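Local atomic coordinates of Serine/threonine-protein kinase PknE (Mycobacterium tuberculosis, PDB entry 2H34), a protein that transfers phosphate from ATP to serine and threonine residues of proteins through its kinase domain and probably helps the tubercle bacillus survive in its host. Residues R60-K65 with Y110-L115; D49-E54 with L64-E69; H95-H100 with Y174-G179. All blocks are in the same frame, centred on the assembly; numbering follows the deposited sequence.

Interaction 1. Residues R60-K65 with Y110-L115; sequences RIVALK and YVDMRL
Val62 and Asp112 meet at about a right angle: the valine CB lies 3.5 Å from Asp112 OD1, with CG1 and CG2 beside the same oxygen. The carboxylate takes its polar partners elsewhere, OD1 from His100 and OD2 from Tyr36, so across this contact it offers an atom for van der Waals packing. On the same face of the sheet Leu64 reaches for Tyr110. Its CG stands anti to the backbone N (chi1 176°), and CD1 comes to the ring edge, near the ring plane, 3.7 Å from Tyr110 CB. The tyrosine hydroxyl bonds to Asp101 on strand 99-105.

Beneath these side chains, strands 60-65 and 110-114 run antiparallel as neighbours in the interior of the five-stranded sheet of the kinase N-lobe. Ala63 pairs with Met113 and Lys65 with Val111, each pair through two backbone bonds; Met113 N to Ala63 O is 2.8 Å at 167°.

The opposite face carries Ala63, Lys65, Val111 and Met113, a selenomethionine in this crystal. Ala63 CB sits 4.0 Å from Met113 CG. Met113 probably occupies the gatekeeper position, just before the hinge, as in related kinases. Lys65 CB lies 4.0 Å from Val111 O, and the lysine amine forms a salt bridge with Asp177. Lys65 is the predicted ATP-binding lysine, and in related kinases the alanine two residues earlier lines the adenine pocket. Past the paired residues, Leu115 lays CB 3.7 Å from Ile61 O.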
loop_
_atom_site.group_PDB
_atom_site.type_symbol
_atom_site.label_atom_id
_atom_site.label_comp_id
_atom_site.label_asym_id
_atom_site.label_seq_id
_atom_site.Cartn_x
_atom_site.Cartn_y
_atom_site.Cartn_z
ATOM N N ARG A 60 -12.906 -5.288 -23.356
ATOM C CA ARG A 60 -12.857 -5.658 -21.942
ATOM C C ARG A 60 -12.980 -4.425 -21.058
ATOM O O ARG A 60 -12.779 -3.300 -21.526
ATOM C CB ARG A 60 -11.548 -6.390 -21.632
ATOM C CG ARG A 60 -10.310 -5.520 -21.691
ATOM C CD ARG A 60 -9.087 -6.339 -21.414
ATOM N NE ARG A 60 -7.869 -5.625 -21.776
ATOM C CZ ARG A 60 -6.654 -6.159 -21.770
ATOM N NH1 ARG A 60 -6.485 -7.425 -21.418
ATOM N NH2 ARG A 60 -5.609 -5.427 -22.125
ATOM N N ILE A 61 -13.306 -4.630 -19.787
ATOM C CA ILE A 61 -13.435 -3.513 -18.861
ATOM C C ILE A 61 -12.160 -3.364 -18.060
ATOM O O ILE A 61 -11.719 -4.305 -17.391
ATOM C CB ILE A 61 -14.622 -3.663 -17.878
ATOM C CG1 ILE A 61 -15.849 -4.283 -18.567
ATOM C CG2 ILE A 61 -14.958 -2.299 -17.256
ATOM C CD1 ILE A 61 -16.789 -5.036 -17.615
ATOM N N VAL A 62 -11.578 -2.173 -18.118
ATOM C CA VAL A 62 -10.293 -1.919 -17.483
ATOM C C VAL A 62 -10.370 -0.735 -16.529
ATOM O O VAL A 62 -11.317 0.048 -16.576
ATOM C CB VAL A 62 -9.165 -1.701 -18.537
ATOM C CG1 VAL A 62 -8.980 -2.946 -19.389
ATOM C CG2 VAL A 62 -9.464 -0.502 -19.422
ATOM N N ALA A 63 -9.380 -0.624 -15.650
ATOM C CA ALA A 63 -9.227 0.560 -14.818
ATOM C C ALA A 63 -8.335 1.548 -15.557
ATOM O O ALA A 63 -7.294 1.171 -16.091
ATOM C CB ALA A 63 -8.629 0.193 -13.471
ATOM N N LEU A 64 -8.757 2.804 -15.616
ATOM C CA LEU A 64 -7.995 3.807 -16.337
ATOM C C LEU A 64 -7.747 5.041 -15.489
ATOM O O LEU A 64 -8.687 5.699 -15.042
ATOM C CB LEU A 64 -8.695 4.176 -17.644
ATOM C CG LEU A 64 -8.067 5.288 -18.496
ATOM C CD1 LEU A 64 -6.657 4.936 -18.948
ATOM C CD2 LEU A 64 -8.944 5.596 -19.700
ATOM N N LYS A 65 -6.470 5.339 -15.271
ATOM C CA LYS A 65 -6.072 6.526 -14.538
ATOM C C LYS A 65 -5.822 7.656 -15.515
ATOM O O LYS A 65 -5.076 7.489 -16.480
ATOM C CB LYS A 65 -4.810 6.256 -13.720
ATOM C CG LYS A 65 -4.257 7.490 -13.009
ATOM C CD LYS A 65 -2.902 7.229 -12.369
ATOM C CE LYS A 65 -3.048 6.617 -10.988
ATOM N NZ LYS A 65 -1.762 6.023 -10.534
ATOM N N TYR A 110 -2.393 8.886 -19.961
ATOM C CA TYR A 110 -3.218 7.835 -19.409
ATOM C C TYR A 110 -2.388 6.619 -18.991
ATOM O O TYR A 110 -1.282 6.400 -19.498
ATOM C CB TYR A 110 -4.297 7.447 -20.427
ATOM C CG TYR A 110 -3.802 6.619 -21.601
ATOM C CD1 TYR A 110 -3.134 7.210 -22.676
ATOM C CD2 TYR A 110 -4.018 5.240 -21.640
ATOM C CE1 TYR A 110 -2.686 6.441 -23.752
ATOM C CE2 TYR A 110 -3.574 4.465 -22.707
ATOM C CZ TYR A 110 -2.914 5.069 -23.758
ATOM O OH TYR A 110 -2.482 4.290 -24.807
ATOM N N VAL A 111 -2.925 5.857 -18.037
ATOM C CA VAL A 111 -2.423 4.525 -17.702
ATOM C C VAL A 111 -3.593 3.544 -17.637
ATOM O O VAL A 111 -4.522 3.711 -16.850
ATOM C CB VAL A 111 -1.627 4.504 -16.378
ATOM C CG1 VAL A 111 -1.212 3.086 -16.037
ATOM C CG2 VAL A 111 -0.392 5.394 -16.475
ATOM N N ASP A 112 -3.540 2.532 -18.493
ATOM C CA ASP A 112 -4.584 1.528 -18.586
ATOM C C ASP A 112 -4.142 0.294 -17.829
ATOM O O ASP A 112 -3.089 -0.271 -18.110
ATOM C CB ASP A 112 -4.839 1.193 -20.056
ATOM C CG ASP A 112 -5.592 -0.112 -20.250
ATOM O OD1 ASP A 112 -5.825 -0.846 -19.269
ATOM O OD2 ASP A 112 -5.946 -0.411 -21.407
HETATM N N MSE A 113 -4.960 -0.139 -16.880
HETATM C CA MSE A 113 -4.608 -1.281 -16.044
HETATM C C MSE A 113 -5.768 -2.239 -15.836
HETATM O O MSE A 113 -6.929 -1.879 -16.042
HETATM C CB MSE A 113 -4.085 -0.803 -14.695
HETATM C CG MSE A 113 -4.750 0.459 -14.227
HETATM SE SE MSE A 113 -4.102 1.124 -12.536
HETATM C CE MSE A 113 -2.583 2.270 -13.123
ATOM N N ARG A 114 -5.421 -3.460 -15.433
ATOM C CA ARG A 114 -6.360 -4.514 -15.047
ATOM C C ARG A 114 -7.309 -4.042 -13.937
ATOM O O ARG A 114 -6.888 -3.400 -12.966
ATOM C CB ARG A 114 -5.549 -5.742 -14.605
ATOM C CG ARG A 114 -6.320 -7.021 -14.285
ATOM C CD ARG A 114 -5.710 -8.185 -15.062
ATOM N NE ARG A 114 -5.566 -9.415 -14.286
ATOM C CZ ARG A 114 -5.096 -10.558 -14.783
ATOM N NH1 ARG A 114 -4.735 -10.627 -16.054
ATOM N NH2 ARG A 114 -4.980 -11.638 -14.018
ATOM N N LEU A 115 -8.594 -4.340 -14.100
ATOM C CA LEU A 115 -9.593 -3.946 -13.116
ATOM C C LEU A 115 -9.753 -5.003 -12.040
ATOM O O LEU A 115 -9.985 -6.171 -12.343
ATOM C CB LEU A 115 -10.948 -3.712 -13.779
ATOM C CG LEU A 115 -12.098 -3.626 -12.769
ATOM C CD1 LEU A 115 -12.426 -2.173 -12.429
ATOM C CD2 LEU A 115 -13.324 -4.386 -13.267
#

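Interaction 2. Residues D49-E54 with L64-E69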
loop_
_atom_site.group_PDB
_atom_site.type_symbol
_atom_site.label_atom_id
_atom_site.label_comp_id
_atom_site.label_asym_id
_atom_site.label_seq_id
_atom_site.Cartn_x
_atom_site.Cartn_y
_atom_site.Cartn_z
ATOM N N ASP A 49 -6.867 10.758 -11.468
ATOM C CA ASP A 49 -8.104 10.215 -10.934
ATOM C C ASP A 49 -8.515 9.025 -11.786
ATOM O O ASP A 49 -8.588 9.124 -13.012
ATOM C CB ASP A 49 -9.202 11.281 -10.936
ATOM C CG ASP A 49 -8.679 12.666 -10.561
ATOM O OD1 ASP A 49 -7.827 12.760 -9.647
ATOM O OD2 ASP A 49 -9.121 13.661 -11.182
ATOM N N VAL A 50 -8.762 7.895 -11.133
ATOM C CA VAL A 50 -9.090 6.655 -11.832
ATOM C C VAL A 50 -10.586 6.555 -12.125
ATOM O O VAL A 50 -11.424 6.876 -11.277
ATOM C CB VAL A 50 -8.622 5.403 -11.033
ATOM C CG1 VAL A 50 -9.018 4.116 -11.741
ATOM C CG2 VAL A 50 -7.118 5.440 -10.801
ATOM N N TYR A 51 -10.902 6.132 -13.343
ATOM C CA TYR A 51 -12.251 5.732 -13.707
ATOM C C TYR A 51 -12.205 4.272 -14.124
ATOM O O TYR A 51 -11.175 3.800 -14.609
ATOM C CB TYR A 51 -12.758 6.549 -14.900
ATOM C CG TYR A 51 -13.047 8.013 -14.645
ATOM C CD1 TYR A 51 -14.140 8.411 -13.870
ATOM C CD2 TYR A 51 -12.260 9.005 -15.229
ATOM C CE1 TYR A 51 -14.418 9.765 -13.657
ATOM C CE2 TYR A 51 -12.531 10.357 -15.025
ATOM C CZ TYR A 51 -13.607 10.728 -14.240
ATOM O OH TYR A 51 -13.865 12.061 -14.040
ATOM N N GLU A 52 -13.316 3.561 -13.941
ATOM C CA GLU A 52 -13.546 2.302 -14.649
ATOM C C GLU A 52 -13.872 2.664 -16.088
ATOM O O GLU A 52 -14.494 3.700 -16.335
ATOM C CB GLU A 52 -14.707 1.522 -14.033
ATOM C CG GLU A 52 -14.411 0.930 -12.659
ATOM C CD GLU A 52 -15.660 0.725 -11.798
ATOM O OE1 GLU A 52 -16.732 1.288 -12.125
ATOM O OE2 GLU A 52 -15.563 0.011 -10.773
ATOM N N ALA A 53 -13.451 1.834 -17.039
ATOM C CA ALA A 53 -13.576 2.185 -18.455
ATOM C C ALA A 53 -13.649 0.975 -19.375
ATOM O O ALA A 53 -12.958 -0.015 -19.157
ATOM C CB ALA A 53 -12.426 3.088 -18.868
ATOM N N GLU A 54 -14.478 1.060 -20.413
ATOM C CA GLU A 54 -14.567 -0.017 -21.395
ATOM C C GLU A 54 -13.637 0.212 -22.572
ATOM O O GLU A 54 -13.841 1.140 -23.358
ATOM C CB GLU A 54 -15.988 -0.186 -21.927
ATOM C CG GLU A 54 -16.144 -1.478 -22.730
ATOM C CD GLU A 54 -17.073 -1.351 -23.919
ATOM O OE1 GLU A 54 -18.186 -0.798 -23.764
ATOM O OE2 GLU A 54 -16.685 -1.828 -25.010
ATOM N N LEU A 64 -8.757 2.804 -15.616
ATOM C CA LEU A 64 -7.995 3.807 -16.337
ATOM C C LEU A 64 -7.747 5.041 -15.489
ATOM O O LEU A 64 -8.687 5.699 -15.042
ATOM C CB LEU A 64 -8.695 4.176 -17.644
ATOM C CG LEU A 64 -8.067 5.288 -18.496
ATOM C CD1 LEU A 64 -6.657 4.936 -18.948
ATOM C CD2 LEU A 64 -8.944 5.596 -19.700
ATOM N N LYS A 65 -6.470 5.339 -15.271
ATOM C CA LYS A 65 -6.072 6.526 -14.538
ATOM C C LYS A 65 -5.822 7.656 -15.515
ATOM O O LYS A 65 -5.076 7.489 -16.480
ATOM C CB LYS A 65 -4.810 6.256 -13.720
ATOM C CG LYS A 65 -4.257 7.490 -13.009
ATOM C CD LYS A 65 -2.902 7.229 -12.369
ATOM C CE LYS A 65 -3.048 6.617 -10.988
ATOM N NZ LYS A 65 -1.762 6.023 -10.534
ATOM N N LEU A 66 -6.454 8.801 -15.259
ATOM C CA LEU A 66 -6.264 10.009 -16.067
ATOM C C LEU A 66 -5.683 11.129 -15.228
ATOM O O LEU A 66 -6.302 11.570 -14.256
ATOM C CB LEU A 66 -7.588 10.475 -16.665
ATOM C CG LEU A 66 -8.225 9.601 -17.740
ATOM C CD1 LEU A 66 -9.637 10.087 -18.014
ATOM C CD2 LEU A 66 -7.386 9.614 -19.009
HETATM N N MSE A 67 -4.498 11.594 -15.612
HETATM C CA MSE A 67 -3.814 12.653 -14.867
HETATM C C MSE A 67 -4.534 13.990 -15.124
HETATM O O MSE A 67 -4.424 14.492 -16.304
HETATM C CB MSE A 67 -2.346 12.744 -15.278
HETATM C CG MSE A 67 -1.728 11.430 -15.780
HETATM SE SE MSE A 67 -1.478 10.009 -14.440
HETATM C CE MSE A 67 -0.008 8.988 -15.314
ATOM N N SER A 68 -5.746 14.033 -14.715
ATOM C CA SER A 68 -6.785 15.022 -15.103
ATOM C C SER A 68 -6.354 16.484 -15.272
ATOM O O SER A 68 -5.291 16.916 -14.815
ATOM C CB SER A 68 -7.910 14.993 -14.089
ATOM O OG SER A 68 -9.049 15.690 -14.571
ATOM N N GLU A 69 -7.008 17.036 -15.887
ATOM C CA GLU A 69 -7.033 18.490 -16.169
ATOM C C GLU A 69 -5.714 19.017 -16.756
ATOM O O GLU A 69 -5.433 20.250 -16.762
ATOM C CB GLU A 69 -7.413 19.240 -14.880
ATOM C CG GLU A 69 -7.382 20.773 -14.939
ATOM C CD GLU A 69 -8.153 21.379 -16.104
ATOM O OE1 GLU A 69 -9.325 20.997 -16.314
ATOM O OE2 GLU A 69 -7.589 22.252 -16.803
#
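The strand that leaves the glycine-rich ATP loop packs here against the strand carrying the predicted ATP-binding lysine, with Val50 touching Lys65 on the cleft side of their hairpin. Val50 CG2 lies 3.8 Å from Lys65 CB, and the two side chains cross obliquely. Val50 CG1, anti to the backbone N at chi1 178°, lies beside the carbonyl of Leu64 instead. Val50 is itself a predicted ATP-binding residue, as in kinases where this valine covers the adenine.

The other face holds Asp49, Tyr51, Leu64 and Leu66. Tyr51 and Leu66 approach at about a right angle: Leu66 CD1 comes to the ring edge, near its plane, 4.0 Å from Tyr51 CD2. Leu38 and Leu41 of strand 36-44 also touch that tyrosine. Farther along, Ala53 CB meets Leu64 CB at 4.1 Å.

Strands 49-54 and 64-66 are the second and third of the N-lobe sheet in chain order, an antiparallel hairpin. Val50 with Lys65 is a non-hydrogen-bonded pair between two hydrogen-bonded ones, Tyr51 with Leu64 and Asp49 with Leu66. Leu64 N meets Tyr51 O at 2.8 Å almost head-on, whereas at the Asp49 end both donors stand well above the carbonyl planes, the Leu66 N bond to Asp49 O being 3.1 Å long.

Leu66 O is gripped twice, by Asp49 N at 3.0 Å and by Ser68 N from the opposite face of its plane. The second bond closes an inverse gamma turn centred on Met67, where the chain leaves the strand. The turn brings Ser68 CB to 3.4 Å from Asp49 OD2, while Asp49 OD1 forms a salt bridge with Arg44 of the glycine-rich loop.

Interaction 3. Residues H95-H100 with Y174-G179; sequences HVVPIH and YLVDFG
A single backbone hydrogen bond joins His95 to Leu175, from Leu175 N to His95 O, 2.9 Å long and bent only to 158° at the hydrogen, with the donor nearly in line with the carbonyl. A weaker CA-H...O contact converges on the same oxygen, Tyr174 CA lying 3.3 Å from His95 O.

Aromatic packing lies beside this bond. With CG beside its own backbone N (chi1 -68°), Tyr174 turns the CD1 side of its ring to the backbone of the other segment. CD1 is 3.6 Å from His95 C, and Val96 C sits at the ring edge, near the ring plane, 4.0 Å from CD1. The tyrosine thus touches peptide atoms more than side chains. Phe172 stacks with the His95 ring and also meets Tyr174.

Between them the segments join the two lobes of the kinase. Residues 95-98 belong to the loop that runs from helix 75-88 into strand 99-105 of the N-lobe, and strand 173-175 leads into Asp177-Phe178-Gly179, the DFG motif that opens the activation segment. Helix 133-152 touches both segments, Ala146 meeting Val96 and Leu175.

Between aliphatic side chains the contact is small and lies nearer the DFG. Val97 CG2 meets Val176 CG1 at 3.6 Å, methyl against methyl, and the same Val97 methyl comes more distantly to Tyr174 CD1, at 4.4 Å. Val97 also touches Met113 on strand 108-114. On the DFG side Val176 CB lies over one face of the Phe178 ring, 3.9 Å above its plane and offset toward the rim.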
loop_
_atom_site.group_PDB
_atom_site.type_symbol
_atom_site.label_atom_id
_atom_site.label_comp_id
_atom_site.label_asym_id
_atom_site.label_seq_id
_atom_site.Cartn_x
_atom_site.Cartn_y
_atom_site.Cartn_z
ATOM N N HIS A 95 1.013 -9.465 -7.124
ATOM C CA HIS A 95 0.177 -8.656 -6.220
ATOM C C HIS A 95 0.300 -7.178 -6.551
ATOM O O HIS A 95 -0.047 -6.296 -5.756
ATOM C CB HIS A 95 0.530 -8.906 -4.760
ATOM C CG HIS A 95 0.482 -10.345 -4.392
ATOM N ND1 HIS A 95 1.592 -11.160 -4.449
ATOM C CD2 HIS A 95 -0.554 -11.137 -4.039
ATOM C CE1 HIS A 95 1.243 -12.390 -4.125
ATOM N NE2 HIS A 95 -0.053 -12.403 -3.872
ATOM N N VAL A 96 0.816 -6.923 -7.737
ATOM C CA VAL A 96 0.798 -5.608 -8.291
ATOM C C VAL A 96 -0.093 -5.697 -9.512
ATOM O O VAL A 96 0.092 -6.572 -10.365
ATOM C CB VAL A 96 2.219 -5.098 -8.606
ATOM C CG1 VAL A 96 3.039 -4.999 -7.333
ATOM C CG2 VAL A 96 2.908 -6.021 -9.580
ATOM N N VAL A 97 -1.086 -4.812 -9.552
ATOM C CA VAL A 97 -1.940 -4.614 -10.712
ATOM C C VAL A 97 -1.112 -4.543 -11.988
ATOM O O VAL A 97 -0.173 -3.756 -12.070
ATOM C CB VAL A 97 -2.758 -3.311 -10.580
ATOM C CG1 VAL A 97 -3.664 -3.123 -11.786
ATOM C CG2 VAL A 97 -3.576 -3.316 -9.293
ATOM N N PRO A 98 -1.439 -5.402 -12.971
ATOM C CA PRO A 98 -0.860 -5.376 -14.317
ATOM C C PRO A 98 -1.167 -4.060 -15.000
ATOM O O PRO A 98 -2.302 -3.578 -14.898
ATOM C CB PRO A 98 -1.612 -6.489 -15.035
ATOM C CG PRO A 98 -2.062 -7.390 -13.954
ATOM C CD PRO A 98 -2.396 -6.511 -12.814
ATOM N N ILE A 99 -0.171 -3.478 -15.671
ATOM C CA ILE A 99 -0.402 -2.298 -16.503
ATOM C C ILE A 99 -0.581 -2.758 -17.940
ATOM O O ILE A 99 0.310 -3.408 -18.496
ATOM C CB ILE A 99 0.773 -1.293 -16.434
ATOM C CG1 ILE A 99 0.966 -0.746 -15.011
ATOM C CG2 ILE A 99 0.593 -0.153 -17.438
ATOM C CD1 ILE A 99 -0.295 -0.575 -14.200
ATOM N N HIS A 100 -1.723 -2.431 -18.542
ATOM C CA HIS A 100 -1.951 -2.784 -19.947
ATOM C C HIS A 100 -1.187 -1.903 -20.894
ATOM O O HIS A 100 -0.520 -2.394 -21.787
ATOM C CB HIS A 100 -3.428 -2.747 -20.316
ATOM C CG HIS A 100 -4.260 -3.727 -19.558
ATOM N ND1 HIS A 100 -5.528 -3.431 -19.105
ATOM C CD2 HIS A 100 -4.001 -4.998 -19.160
ATOM C CE1 HIS A 100 -6.017 -4.480 -18.467
ATOM N NE2 HIS A 100 -5.108 -5.441 -18.478
ATOM N N TYR A 174 -3.874 -6.994 -3.526
ATOM C CA TYR A 174 -3.021 -6.194 -4.384
ATOM C C TYR A 174 -2.614 -4.909 -3.710
ATOM O O TYR A 174 -3.408 -4.283 -3.011
ATOM C CB TYR A 174 -3.771 -5.780 -5.631
ATOM C CG TYR A 174 -4.109 -6.888 -6.550
ATOM C CD1 TYR A 174 -3.200 -7.313 -7.493
ATOM C CD2 TYR A 174 -5.360 -7.498 -6.501
ATOM C CE1 TYR A 174 -3.519 -8.343 -8.362
ATOM C CE2 TYR A 174 -5.687 -8.512 -7.364
ATOM C CZ TYR A 174 -4.761 -8.925 -8.288
ATOM O OH TYR A 174 -5.054 -9.937 -9.140
ATOM N N LEU A 175 -1.384 -4.491 -3.966
ATOM C CA LEU A 175 -0.952 -3.154 -3.600
ATOM C C LEU A 175 -1.352 -2.210 -4.728
ATOM O O LEU A 175 -0.880 -2.365 -5.858
ATOM C CB LEU A 175 0.569 -3.115 -3.376
ATOM C CG LEU A 175 1.154 -1.726 -3.112
ATOM C CD1 LEU A 175 0.923 -1.297 -1.664
ATOM C CD2 LEU A 175 2.630 -1.666 -3.465
ATOM N N VAL A 176 -2.236 -1.257 -4.422
ATOM C CA VAL A 176 -2.645 -0.220 -5.388
ATOM C C VAL A 176 -2.178 1.171 -4.958
ATOM O O VAL A 176 -2.070 1.450 -3.766
ATOM C CB VAL A 176 -4.178 -0.190 -5.622
ATOM C CG1 VAL A 176 -4.613 -1.367 -6.445
ATOM C CG2 VAL A 176 -4.935 -0.175 -4.308
ATOM N N ASP A 177 -1.920 2.051 -5.919
ATOM C CA ASP A 177 -1.402 3.382 -5.589
ATOM C C ASP A 177 -2.454 4.492 -5.369
ATOM O O ASP A 177 -2.152 5.669 -5.582
ATOM C CB ASP A 177 -0.347 3.826 -6.620
ATOM C CG ASP A 177 -0.950 4.171 -7.990
ATOM O OD1 ASP A 177 -2.158 4.507 -8.072
ATOM O OD2 ASP A 177 -0.200 4.121 -8.999
ATOM N N PHE A 178 -3.671 4.132 -4.943
ATOM C CA PHE A 178 -4.760 5.128 -4.796
ATOM C C PHE A 178 -5.731 4.896 -3.618
ATOM O O PHE A 178 -5.437 4.099 -2.727
ATOM C CB PHE A 178 -5.508 5.348 -6.127
ATOM C CG PHE A 178 -5.813 4.086 -6.891
ATOM C CD1 PHE A 178 -7.074 3.497 -6.817
ATOM C CD2 PHE A 178 -4.858 3.508 -7.728
ATOM C CE1 PHE A 178 -7.373 2.335 -7.554
ATOM C CE2 PHE A 178 -5.146 2.343 -8.459
ATOM C CZ PHE A 178 -6.406 1.761 -8.371
ATOM N N GLY A 179 -6.855 5.624 -3.603
ATOM C CA GLY A 179 -7.875 5.529 -2.539
ATOM C C GLY A 179 -9.220 5.042 -3.065
ATOM O O GLY A 179 -9.304 3.942 -3.609
#

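Overall arrangement
Interactions 1 and 2 belong to one N-lobe sheet: both use strand 60-66, flanked by strands 108-114 and 49-55, and pair strands by four backbone bonds each, with side chains on two faces. Interaction 3, nearer the centre of the chain, lies between the lobes and joins a loop to the end of strand 173-175 by a single backbone hydrogen bond, with peptide-ring and valine packing. All three are partly buried; interaction 1 includes exposed residues, interactions 2 and 3 have none. Asp112 O and His100 N, 2.6 Å apart and probably bonded, tie interactions 1 and 3. Lys65, shared by interactions 1 and 2, reaches Asp177 OD2 with NZ at 2.9 Å, linking sheet to DFG.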